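Local atomic coordinates of arabinogalactan endo-1,4-beta-galactosidase (Ignisphaera aggregans, PDB entry 7OSK), a protein that probably hydrolyses internal beta-1,4-galactosidic linkages of arabinogalactan, this chain being the family 53 glycoside hydrolase catalytic domain of a longer protein. Residues A[243-248]-A[282-287]; A[204-209]-A[249-254]; A[194-199]-A[211-216]; A[260-265]-A[271-276]. All blocks are in the same frame, centred on the assembly; numbering follows the deposited sequence.

Contact 1 (A[243-248]-A[282-287]); sequences NFIDRL and QRYDKK
The Tyr284 ring lies between Ile245 CG2 on one face and Arg283 CG on the other, both toward the rim, while Asp246 OD1 meets the ring's edge close to its plane. The Ile245 methyl makes a CH-pi contact, with CG2 3.7 Å from the Tyr284 ring centroid. The Arg283 guanidinium presents its edge to the Asp246 carboxylate; the two planes are nearly coplanar, 16° apart, whereas the carboxylate stands almost upright to the tyrosine ring at 82°. Arg283 reaches this place with its CG opposite the backbone N (chi1 -166°) and the chain extended as far as NE. It grips the carboxylate side-on: NH2 bonds Asp246 OD2 at 2.9 Å, and NE divides its proton between OD1 at 3.3 Å and OD2 at 3.2 Å of the same aspartate. All three bonds lie in the guanidinium plane and enter on the syn lone pairs, a geometry that fixes the rotation of the carboxylate in this salt bridge. The Tyr284 hydroxyl also donates to Asp246 OD1, although the modelled separation is too short to be trusted in detail. The arginine probably offsets the negative charge of Asp246. Ile245 and the Tyr284 ring are buried, while Arg283 lies at the surface. In the TIM barrel the contact joins two outer helices, 238-250 and 270-283, just where the latter ends, Tyr284 being the first residue past it, and the chain turns toward strand 287-293. Arg283 also touches Ile242, Tyr284 touches Ile249, and Ile245 packs on Phe255 in the loop before strand 257-261.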
# COMPACT_ATOMS: atom_id res chain seq x y z
N ASN A 243 17.72 9.61 10.13
CA ASN A 243 17.37 10.24 11.40
C ASN A 243 16.18 9.57 12.06
O ASN A 243 16.15 9.41 13.28
CB ASN A 243 17.08 11.73 11.19
CG ASN A 243 18.28 12.50 10.69
OD1 ASN A 243 19.42 12.19 11.03
ND2 ASN A 243 18.03 13.53 9.88
N PHE A 244 15.20 9.19 11.26
CA PHE A 244 13.96 8.62 11.77
C PHE A 244 14.13 7.17 12.24
O PHE A 244 13.67 6.80 13.31
CB PHE A 244 12.86 8.69 10.71
CG PHE A 244 11.51 8.29 11.21
CD1 PHE A 244 11.10 6.96 11.16
CD2 PHE A 244 10.64 9.23 11.74
CE1 PHE A 244 9.85 6.59 11.62
CE2 PHE A 244 9.39 8.86 12.21
CZ PHE A 244 8.99 7.54 12.15
N ILE A 245 14.80 6.37 11.42
CA ILE A 245 14.95 4.94 11.71
C ILE A 245 15.95 4.70 12.84
O ILE A 245 15.72 3.87 13.71
CB ILE A 245 15.37 4.16 10.46
CG1 ILE A 245 14.26 4.25 9.40
CG2 ILE A 245 15.65 2.69 10.80
CD1 ILE A 245 14.60 3.62 8.07
N ASP A 246 17.07 5.43 12.81
CA ASP A 246 18.05 5.37 13.90
C ASP A 246 17.37 5.59 15.24
O ASP A 246 17.56 4.81 16.18
CB ASP A 246 19.15 6.42 13.70
CG ASP A 246 20.18 6.01 12.66
OD1 ASP A 246 19.89 5.09 11.86
OD2 ASP A 246 21.27 6.61 12.65
N ARG A 247 16.59 6.66 15.34
CA ARG A 247 15.91 6.99 16.58
C ARG A 247 14.86 5.94 16.92
O ARG A 247 14.56 5.71 18.10
CB ARG A 247 15.26 8.37 16.48
CG ARG A 247 14.90 8.99 17.83
CD ARG A 247 14.27 10.36 17.67
NE ARG A 247 14.04 11.01 18.96
CZ ARG A 247 13.39 12.16 19.12
NH1 ARG A 247 12.88 12.79 18.06
NH2 ARG A 247 13.23 12.67 20.33
N LEU A 248 14.31 5.29 15.90
CA LEU A 248 13.31 4.26 16.10
C LEU A 248 13.94 2.97 16.63
O LEU A 248 13.47 2.40 17.61
CB LEU A 248 12.56 3.98 14.79
CG LEU A 248 11.13 3.44 14.91
CD1 LEU A 248 10.21 4.49 15.52
CD2 LEU A 248 10.62 3.01 13.54
N GLN A 282 23.12 -0.68 3.71
CA GLN A 282 24.42 -0.56 4.35
C GLN A 282 24.29 -0.15 5.82
O GLN A 282 25.09 -0.57 6.65
CB GLN A 282 25.30 0.46 3.62
CG GLN A 282 26.72 0.55 4.20
CD GLN A 282 27.56 1.61 3.53
OE1 GLN A 282 28.07 1.41 2.42
NE2 GLN A 282 27.73 2.74 4.21
N ARG A 283 23.28 0.66 6.13
CA ARG A 283 23.13 1.19 7.48
C ARG A 283 22.26 0.29 8.36
O ARG A 283 22.38 0.33 9.59
CB ARG A 283 22.52 2.59 7.43
CG ARG A 283 22.64 3.34 8.75
CD ARG A 283 22.10 4.75 8.63
NE ARG A 283 22.42 5.55 9.82
CZ ARG A 283 23.51 6.31 9.95
NH1 ARG A 283 24.41 6.37 8.98
NH2 ARG A 283 23.70 7.00 11.07
N TYR A 284 21.40 -0.50 7.73
CA TYR A 284 20.45 -1.34 8.46
C TYR A 284 20.44 -2.78 7.96
O TYR A 284 20.58 -3.03 6.76
CB TYR A 284 19.04 -0.76 8.36
CG TYR A 284 18.95 0.70 8.73
CD1 TYR A 284 19.18 1.12 10.03
CD2 TYR A 284 18.61 1.66 7.78
CE1 TYR A 284 19.10 2.45 10.38
CE2 TYR A 284 18.52 2.99 8.12
CZ TYR A 284 18.76 3.38 9.42
OH TYR A 284 18.68 4.70 9.77
N ASP A 285 20.28 -3.73 8.89
CA ASP A 285 20.10 -5.13 8.55
C ASP A 285 18.61 -5.46 8.62
O ASP A 285 18.17 -6.25 9.46
CB ASP A 285 20.91 -6.04 9.48
CG ASP A 285 22.29 -6.39 8.93
OD1 ASP A 285 22.42 -6.57 7.70
OD2 ASP A 285 23.24 -6.47 9.73
N LYS A 286 17.84 -4.83 7.74
CA LYS A 286 16.41 -5.07 7.64
C LYS A 286 15.98 -5.08 6.18
O LYS A 286 16.74 -4.66 5.30
CB LYS A 286 15.63 -4.01 8.41
CG LYS A 286 15.84 -4.08 9.91
CD LYS A 286 15.06 -3.00 10.64
CE LYS A 286 15.28 -3.08 12.14
NZ LYS A 286 14.87 -4.39 12.70
N LYS A 287 14.77 -5.56 5.93
CA LYS A 287 14.26 -5.69 4.57
C LYS A 287 13.77 -4.36 4.01
O LYS A 287 13.39 -3.46 4.76
CB LYS A 287 13.14 -6.73 4.53
CG LYS A 287 13.58 -8.14 4.91
CD LYS A 287 14.61 -8.70 3.94
CE LYS A 287 15.23 -9.99 4.46
NZ LYS A 287 14.22 -11.06 4.65

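Contact 2 (A[204-209]-A[249-254])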
# COMPACT_ATOMS: atom_id res chain seq x y z
N ALA A 204 6.86 14.37 17.33
CA ALA A 204 7.33 15.35 18.31
C ALA A 204 7.26 14.76 19.71
O ALA A 204 8.21 14.85 20.48
CB ALA A 204 6.50 16.62 18.22
N ASN A 205 6.12 14.15 20.03
CA ASN A 205 6.00 13.35 21.25
C ASN A 205 6.58 11.97 21.00
O ASN A 205 5.85 10.97 21.01
CB ASN A 205 4.54 13.24 21.70
CG ASN A 205 3.83 14.57 21.71
OD1 ASN A 205 3.07 14.88 20.79
ND2 ASN A 205 4.07 15.37 22.74
N TRP A 206 7.89 11.91 20.77
CA TRP A 206 8.54 10.67 20.37
C TRP A 206 8.32 9.56 21.39
O TRP A 206 8.09 8.41 21.01
CB TRP A 206 10.04 10.88 20.18
CG TRP A 206 10.70 9.68 19.60
CD1 TRP A 206 11.37 8.71 20.28
CD2 TRP A 206 10.74 9.31 18.22
NE1 TRP A 206 11.83 7.76 19.40
CE2 TRP A 206 11.46 8.11 18.13
CE3 TRP A 206 10.25 9.89 17.05
CZ2 TRP A 206 11.70 7.47 16.92
CZ3 TRP A 206 10.48 9.26 15.85
CH2 TRP A 206 11.20 8.06 15.79
N THR A 207 8.41 9.90 22.67
CA THR A 207 8.24 8.91 23.73
C THR A 207 6.87 8.24 23.65
O THR A 207 6.77 7.01 23.68
CB THR A 207 8.40 9.56 25.12
OG1 THR A 207 9.64 10.27 25.18
CG2 THR A 207 8.38 8.50 26.22
N GLN A 208 5.83 9.05 23.53
CA GLN A 208 4.47 8.55 23.44
C GLN A 208 4.25 7.85 22.10
O GLN A 208 3.54 6.85 22.01
CB GLN A 208 3.47 9.68 23.62
CG GLN A 208 3.49 10.29 25.02
CD GLN A 208 2.33 11.23 25.27
OE1 GLN A 208 1.75 11.79 24.34
NE2 GLN A 208 1.99 11.41 26.54
N PHE A 209 4.85 8.42 21.06
CA PHE A 209 4.82 7.84 19.72
C PHE A 209 5.34 6.40 19.74
O PHE A 209 4.74 5.51 19.14
CB PHE A 209 5.64 8.72 18.76
CG PHE A 209 5.82 8.15 17.38
CD1 PHE A 209 4.83 7.38 16.79
CD2 PHE A 209 6.98 8.40 16.67
CE1 PHE A 209 5.01 6.86 15.51
CE2 PHE A 209 7.16 7.89 15.40
CZ PHE A 209 6.18 7.12 14.82
N ILE A 249 15.01 2.54 15.97
CA ILE A 249 15.74 1.35 16.40
C ILE A 249 16.28 1.53 17.81
O ILE A 249 16.18 0.62 18.64
CB ILE A 249 16.89 1.03 15.42
CG1 ILE A 249 16.32 0.56 14.07
CG2 ILE A 249 17.84 -0.03 16.00
CD1 ILE A 249 17.35 0.22 13.01
N ASN A 250 16.85 2.69 18.08
CA ASN A 250 17.39 2.99 19.41
C ASN A 250 16.31 3.04 20.49
O ASN A 250 16.61 2.86 21.67
CB ASN A 250 18.15 4.32 19.38
CG ASN A 250 19.47 4.23 18.64
OD1 ASN A 250 20.09 3.17 18.56
ND2 ASN A 250 19.92 5.36 18.10
N SER A 251 15.07 3.27 20.08
CA SER A 251 13.96 3.37 21.03
C SER A 251 13.41 2.00 21.43
O SER A 251 12.50 1.91 22.26
CB SER A 251 12.83 4.23 20.45
OG SER A 251 13.24 5.57 20.28
N GLY A 252 13.95 0.95 20.83
CA GLY A 252 13.54 -0.41 21.16
C GLY A 252 12.42 -0.92 20.27
O GLY A 252 11.91 -2.03 20.49
N VAL A 253 12.03 -0.13 19.28
CA VAL A 253 10.99 -0.54 18.35
C VAL A 253 11.52 -1.66 17.45
O VAL A 253 12.41 -1.43 16.62
CB VAL A 253 10.49 0.63 17.48
CG1 VAL A 253 9.45 0.16 16.46
CG2 VAL A 253 9.90 1.72 18.36
N SER A 254 10.97 -2.85 17.62
CA SER A 254 11.38 -4.01 16.83
C SER A 254 10.48 -4.17 15.61
O SER A 254 9.26 -4.28 15.74
CB SER A 254 11.35 -5.28 17.68
OG SER A 254 10.07 -5.49 18.24
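Trp206, in the first turn of helix 206-223, meets Ser251, at the C-terminal end of helix 238-250; both helices belong to the outer layer of the TIM barrel. Asn205, at the N-cap position, is the centre of an inverse gamma turn, and its carbonyl O takes the first helical bond from Phe209 N at 2.7 Å. On the other segment the helix closes in a Schellman motif: Gly252 turns to positive phi (92°), and its N bonds back to Ile249 O at 3.1 Å. At these backbone angles a beta carbon would be jammed against the carbonyl O of Ser251, which accounts for the glycine. Across the contact the interaction narrows to a single bond at the edge of the indole. Trp206 holds CG anti to its backbone N (chi1 -172°), which carries the indole out toward the serine. One face of the indole carries Phe209 CD2, 3.5 Å above the Trp206 plane and toward its rim. Helix 238-250 adds an edge-to-face contact from Phe244. Putting a leucine in place of Trp206 would probably leave Ser251 OG without its donor and Phe209 and Phe244 without the indole they pack against. The serine hydroxyl is used both ways: it accepts from the indole and is also hydrogen-bonded to the carbonyl O of Arg247, one turn back, so its direction is set from two sides. The indole bond itself is nearly straight, with Trp206 NE1 2.7 Å from Ser251 OG, an N-H...O angle of 173°, and the oxygen lying exactly in the ring plane.

Contact 3 (A[194-199]-A[211-216])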
# COMPACT_ATOMS: atom_id res chain seq x y z
N ASN A 194 5.60 11.62 10.22
CA ASN A 194 5.36 12.57 11.29
C ASN A 194 4.58 11.91 12.42
O ASN A 194 3.87 12.57 13.18
CB ASN A 194 4.59 13.78 10.76
CG ASN A 194 5.35 14.49 9.65
OD1 ASN A 194 6.57 14.56 9.66
ND2 ASN A 194 4.61 15.03 8.68
N GLY A 195 4.73 10.59 12.52
CA GLY A 195 4.03 9.81 13.52
C GLY A 195 2.61 9.49 13.09
O GLY A 195 2.23 9.70 11.93
N PHE A 196 1.82 8.98 14.03
CA PHE A 196 0.42 8.65 13.80
C PHE A 196 -0.38 8.93 15.06
O PHE A 196 0.20 9.18 16.12
CB PHE A 196 0.24 7.18 13.36
CG PHE A 196 0.54 6.15 14.44
CD1 PHE A 196 1.53 6.36 15.39
CD2 PHE A 196 -0.17 4.96 14.48
CE1 PHE A 196 1.80 5.41 16.37
CE2 PHE A 196 0.09 4.00 15.46
CZ PHE A 196 1.08 4.23 16.40
N LEU A 197 -1.70 8.91 14.95
CA LEU A 197 -2.58 9.16 16.08
C LEU A 197 -2.30 10.52 16.72
O LEU A 197 -1.98 10.60 17.91
CB LEU A 197 -2.44 8.05 17.13
CG LEU A 197 -2.96 6.67 16.71
CD1 LEU A 197 -2.52 5.62 17.72
CD2 LEU A 197 -4.47 6.69 16.58
N TRP A 198 -2.40 11.58 15.93
CA TRP A 198 -2.09 12.92 16.40
C TRP A 198 -3.07 13.41 17.46
O TRP A 198 -4.25 13.06 17.42
CB TRP A 198 -2.07 13.91 15.24
CG TRP A 198 -0.96 13.68 14.26
CD1 TRP A 198 0.15 12.91 14.45
CD2 TRP A 198 -0.85 14.22 12.94
NE1 TRP A 198 0.95 12.94 13.33
CE2 TRP A 198 0.36 13.74 12.39
CE3 TRP A 198 -1.65 15.06 12.17
CZ2 TRP A 198 0.77 14.07 11.11
CZ3 TRP A 198 -1.23 15.39 10.89
CH2 TRP A 198 -0.03 14.89 10.38
N PRO A 199 -2.60 14.24 18.41
CA PRO A 199 -1.21 14.69 18.58
C PRO A 199 -0.39 13.76 19.48
O PRO A 199 0.83 13.94 19.57
CB PRO A 199 -1.38 16.06 19.23
CG PRO A 199 -2.61 15.93 20.05
CD PRO A 199 -3.51 14.95 19.33
N GLY A 211 5.61 4.44 22.40
CA GLY A 211 4.75 3.64 23.25
C GLY A 211 3.59 3.06 22.48
O GLY A 211 3.25 1.88 22.62
N LEU A 212 2.96 3.89 21.65
CA LEU A 212 1.84 3.46 20.83
C LEU A 212 2.30 2.52 19.72
O LEU A 212 1.61 1.56 19.39
CB LEU A 212 1.11 4.67 20.22
CG LEU A 212 0.36 5.56 21.22
CD1 LEU A 212 -0.16 6.81 20.53
CD2 LEU A 212 -0.78 4.79 21.87
N LEU A 213 3.47 2.80 19.16
CA LEU A 213 4.01 1.97 18.10
C LEU A 213 4.34 0.59 18.65
O LEU A 213 4.02 -0.43 18.03
CB LEU A 213 5.26 2.62 17.49
CG LEU A 213 5.48 2.49 15.98
CD1 LEU A 213 4.29 2.99 15.19
CD2 LEU A 213 6.73 3.25 15.58
N LYS A 214 4.97 0.55 19.82
CA LYS A 214 5.30 -0.71 20.48
C LYS A 214 4.05 -1.48 20.89
O LYS A 214 4.01 -2.70 20.79
CB LYS A 214 6.16 -0.45 21.72
CG LYS A 214 7.62 -0.15 21.42
CD LYS A 214 8.41 0.06 22.71
CE LYS A 214 9.89 0.24 22.43
NZ LYS A 214 10.65 0.51 23.68
N ALA A 215 3.03 -0.76 21.35
CA ALA A 215 1.79 -1.36 21.82
C ALA A 215 1.10 -2.17 20.72
O ALA A 215 0.62 -3.28 20.95
CB ALA A 215 0.85 -0.29 22.34
N ALA A 216 1.06 -1.60 19.52
CA ALA A 216 0.50 -2.29 18.37
C ALA A 216 1.31 -3.54 18.04
O ALA A 216 0.76 -4.60 17.79
CB ALA A 216 0.44 -1.37 17.17
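Phe196 is the first residue of 194-199 to reach helix 206-223, and its ring tip does the touching. Its CG sits between the backbone N and the carbonyl carbon (chi1 69°), a crowded position that directs the ring toward the helix. CZ of Phe196 comes to 3.6 Å from Leu213 CD1 and 3.8 Å from Leu212 CB, both methyl and methylene meeting the ring obliquely, while the backbone between these two leucines lies at the ring's edge, in its plane. Leu197 follows in a left-handed backbone conformation (phi 57°) and turns its side chain to the same helix. CD1 of Leu197 meets Leu212 CD1 at 3.9 Å; it also rests over the rim of the Phe196 ring, so the phenylalanine is bordered by leucine on more than one side. An alanine at Phe196 is likely to open a gap beside Leu212 and Leu213 and to leave Leu197 without the ring it rests on. Trp198 turns back on its own segment: its NE1 bonds the Asn194 carbonyl O at 2.9 Å, from above the carbonyl plane by 46°, and ties the two ends of the bend together. A cis peptide then leads into Pro199. The contact is wholly apolar and buried. It folds the long loop after strand 185-188 onto the helix which that loop leads into, part of a beta-alpha-beta crossover of the TIM barrel. On the neighbouring helix 158-178, Leu197 touches Val165 and Leu212 touches Tyr158 and Leu161, while Leu213 packs inward on Ile188 of strand 185-188.

Contact 4 (A[260-265]-A[271-276]); sequences ISFYPY and DDFRNL
Phe273 carries this contact from its first side-chain carbon outward. CB stands over the face of the Phe262 ring, 4.0 Å from its centroid, in a CH-pi contact. A chi1 of 178° turns CG away from the backbone N, and the ring then runs inward across its partner: CD1 of Phe273 comes to 3.9 Å from Phe262 CG, and CE1, a step farther, lies 4.3 Å from Ile260 CD1. The two rings lie 5.0 Å apart between centroids, their planes inclined at 33°. The opposite face of Phe262 has Pro264 N over its centre. One turn along the helix, Leu276 meets Ile260 tip to tip, with Leu276 CD2 3.7 Å from Ile260 CD1. In this TIM barrel the contact sets helix 270-283 against Ile260 of strand 257-261 and Phe262 just after it in sequence; Leu334 of helix 324-342 touches both phenylalanines, and Tyr241 of helix 238-250 touches Ile260 and Leu276. Ser261, between the two residues that face the helix, points away from it, where its OG bonds Glu191 and His232. Every atom that meets across the two segments is carbon, so the join depends on shape and on the exclusion of water, without polar bonds to fix its direction.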
# COMPACT_ATOMS: atom_id res chain seq x y z
N ILE A 260 8.48 1.74 1.72
CA ILE A 260 8.65 3.03 1.05
C ILE A 260 7.46 3.35 0.16
O ILE A 260 6.97 2.49 -0.57
CB ILE A 260 9.93 3.03 0.19
CG1 ILE A 260 11.17 2.80 1.06
CG2 ILE A 260 10.08 4.35 -0.57
CD1 ILE A 260 12.37 2.29 0.29
N SER A 261 7.00 4.60 0.23
CA SER A 261 6.06 5.13 -0.76
C SER A 261 6.84 5.94 -1.77
O SER A 261 7.33 7.02 -1.45
CB SER A 261 4.98 6.00 -0.10
OG SER A 261 4.11 5.24 0.71
N PHE A 262 6.96 5.41 -2.99
CA PHE A 262 7.67 6.12 -4.05
C PHE A 262 6.79 6.40 -5.26
O PHE A 262 6.54 5.51 -6.08
CB PHE A 262 8.91 5.35 -4.49
CG PHE A 262 9.71 6.07 -5.53
CD1 PHE A 262 10.29 7.29 -5.25
CD2 PHE A 262 9.86 5.55 -6.80
CE1 PHE A 262 11.02 7.97 -6.20
CE2 PHE A 262 10.59 6.22 -7.76
CZ PHE A 262 11.17 7.43 -7.46
N TYR A 263 6.31 7.64 -5.34
CA TYR A 263 5.67 8.16 -6.53
C TYR A 263 6.64 9.13 -7.21
O TYR A 263 6.91 10.20 -6.67
CB TYR A 263 4.36 8.87 -6.18
CG TYR A 263 3.33 7.97 -5.53
CD1 TYR A 263 2.58 7.08 -6.28
CD2 TYR A 263 3.11 8.01 -4.15
CE1 TYR A 263 1.65 6.26 -5.69
CE2 TYR A 263 2.18 7.19 -3.56
CZ TYR A 263 1.45 6.32 -4.33
OH TYR A 263 0.52 5.50 -3.73
N PRO A 264 7.20 8.74 -8.37
CA PRO A 264 8.26 9.54 -9.01
C PRO A 264 7.89 11.00 -9.23
O PRO A 264 8.75 11.88 -9.13
CB PRO A 264 8.46 8.83 -10.36
CG PRO A 264 7.96 7.46 -10.16
CD PRO A 264 6.83 7.57 -9.19
N TYR A 265 6.62 11.25 -9.52
CA TYR A 265 6.14 12.60 -9.81
C TYR A 265 5.99 13.45 -8.54
O TYR A 265 5.56 14.60 -8.60
CB TYR A 265 4.81 12.55 -10.57
CG TYR A 265 3.80 11.54 -10.03
CD1 TYR A 265 3.01 11.83 -8.93
CD2 TYR A 265 3.65 10.30 -10.64
CE1 TYR A 265 2.09 10.91 -8.44
CE2 TYR A 265 2.74 9.38 -10.17
CZ TYR A 265 1.96 9.69 -9.07
OH TYR A 265 1.06 8.77 -8.60
N ASP A 271 17.03 7.66 -9.76
CA ASP A 271 18.33 7.73 -9.10
C ASP A 271 18.17 8.10 -7.63
O ASP A 271 18.90 7.60 -6.77
CB ASP A 271 19.24 8.74 -9.80
CG ASP A 271 20.17 8.09 -10.80
OD1 ASP A 271 20.83 7.09 -10.44
OD2 ASP A 271 20.25 8.58 -11.95
N ASP A 272 17.22 8.99 -7.34
CA ASP A 272 16.93 9.36 -5.96
C ASP A 272 16.44 8.15 -5.18
O ASP A 272 16.68 8.03 -3.98
CB ASP A 272 15.88 10.48 -5.91
CG ASP A 272 16.37 11.76 -6.57
OD1 ASP A 272 17.58 12.05 -6.51
OD2 ASP A 272 15.53 12.48 -7.15
N PHE A 273 15.75 7.25 -5.87
CA PHE A 273 15.28 6.01 -5.25
C PHE A 273 16.45 5.06 -5.02
O PHE A 273 16.52 4.39 -3.99
CB PHE A 273 14.21 5.34 -6.12
CG PHE A 273 13.71 4.04 -5.57
CD1 PHE A 273 12.82 4.01 -4.51
CD2 PHE A 273 14.12 2.83 -6.12
CE1 PHE A 273 12.36 2.81 -4.00
CE2 PHE A 273 13.66 1.63 -5.61
CZ PHE A 273 12.78 1.62 -4.55
N ARG A 274 17.37 5.01 -5.98
CA ARG A 274 18.55 4.16 -5.87
C ARG A 274 19.41 4.54 -4.67
O ARG A 274 19.93 3.67 -3.97
CB ARG A 274 19.39 4.24 -7.14
CG ARG A 274 19.13 3.14 -8.15
CD ARG A 274 20.11 3.20 -9.31
NE ARG A 274 20.20 1.92 -10.01
CZ ARG A 274 19.38 1.53 -10.99
NH1 ARG A 274 18.40 2.32 -11.40
NH2 ARG A 274 19.55 0.35 -11.55
N ASN A 275 19.56 5.84 -4.45
CA ASN A 275 20.39 6.33 -3.36
C ASN A 275 19.81 5.95 -2.00
O ASN A 275 20.56 5.68 -1.06
CB ASN A 275 20.55 7.85 -3.45
CG ASN A 275 21.20 8.29 -4.75
OD1 ASN A 275 22.10 7.62 -5.27
ND2 ASN A 275 20.76 9.42 -5.28
N LEU A 276 18.49 5.95 -1.90
CA LEU A 276 17.83 5.57 -0.66
C LEU A 276 18.06 4.10 -0.34
O LEU A 276 18.39 3.74 0.79
CB LEU A 276 16.33 5.85 -0.73
CG LEU A 276 15.55 5.45 0.54
CD1 LEU A 276 15.99 6.30 1.73
CD2 LEU A 276 14.06 5.55 0.31

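How the contacts relate
Contacts 3 and 4 are buried and wholly apolar, each seating a loop or strand end against a helix farther along the chain; their centres lie about 25 Å apart on the barrel. Contacts 1 and 2 lie nearer the surface and turn polar: a salt bridge with a tyrosine in contact 1, a lone indole bond in contact 2. Helix 238-250 serves both of these, and Trp206 of contact 2 packs on Arg247 and Leu248 of contact 1. Contacts 2 and 3 share helix 206-223 and touch through Lys214, whose NZ probably bonds Ser251 O. Contact 4, nested within the chain loop closed by contact 1, shares helix 270-283 with it, but the two contacts do not touch.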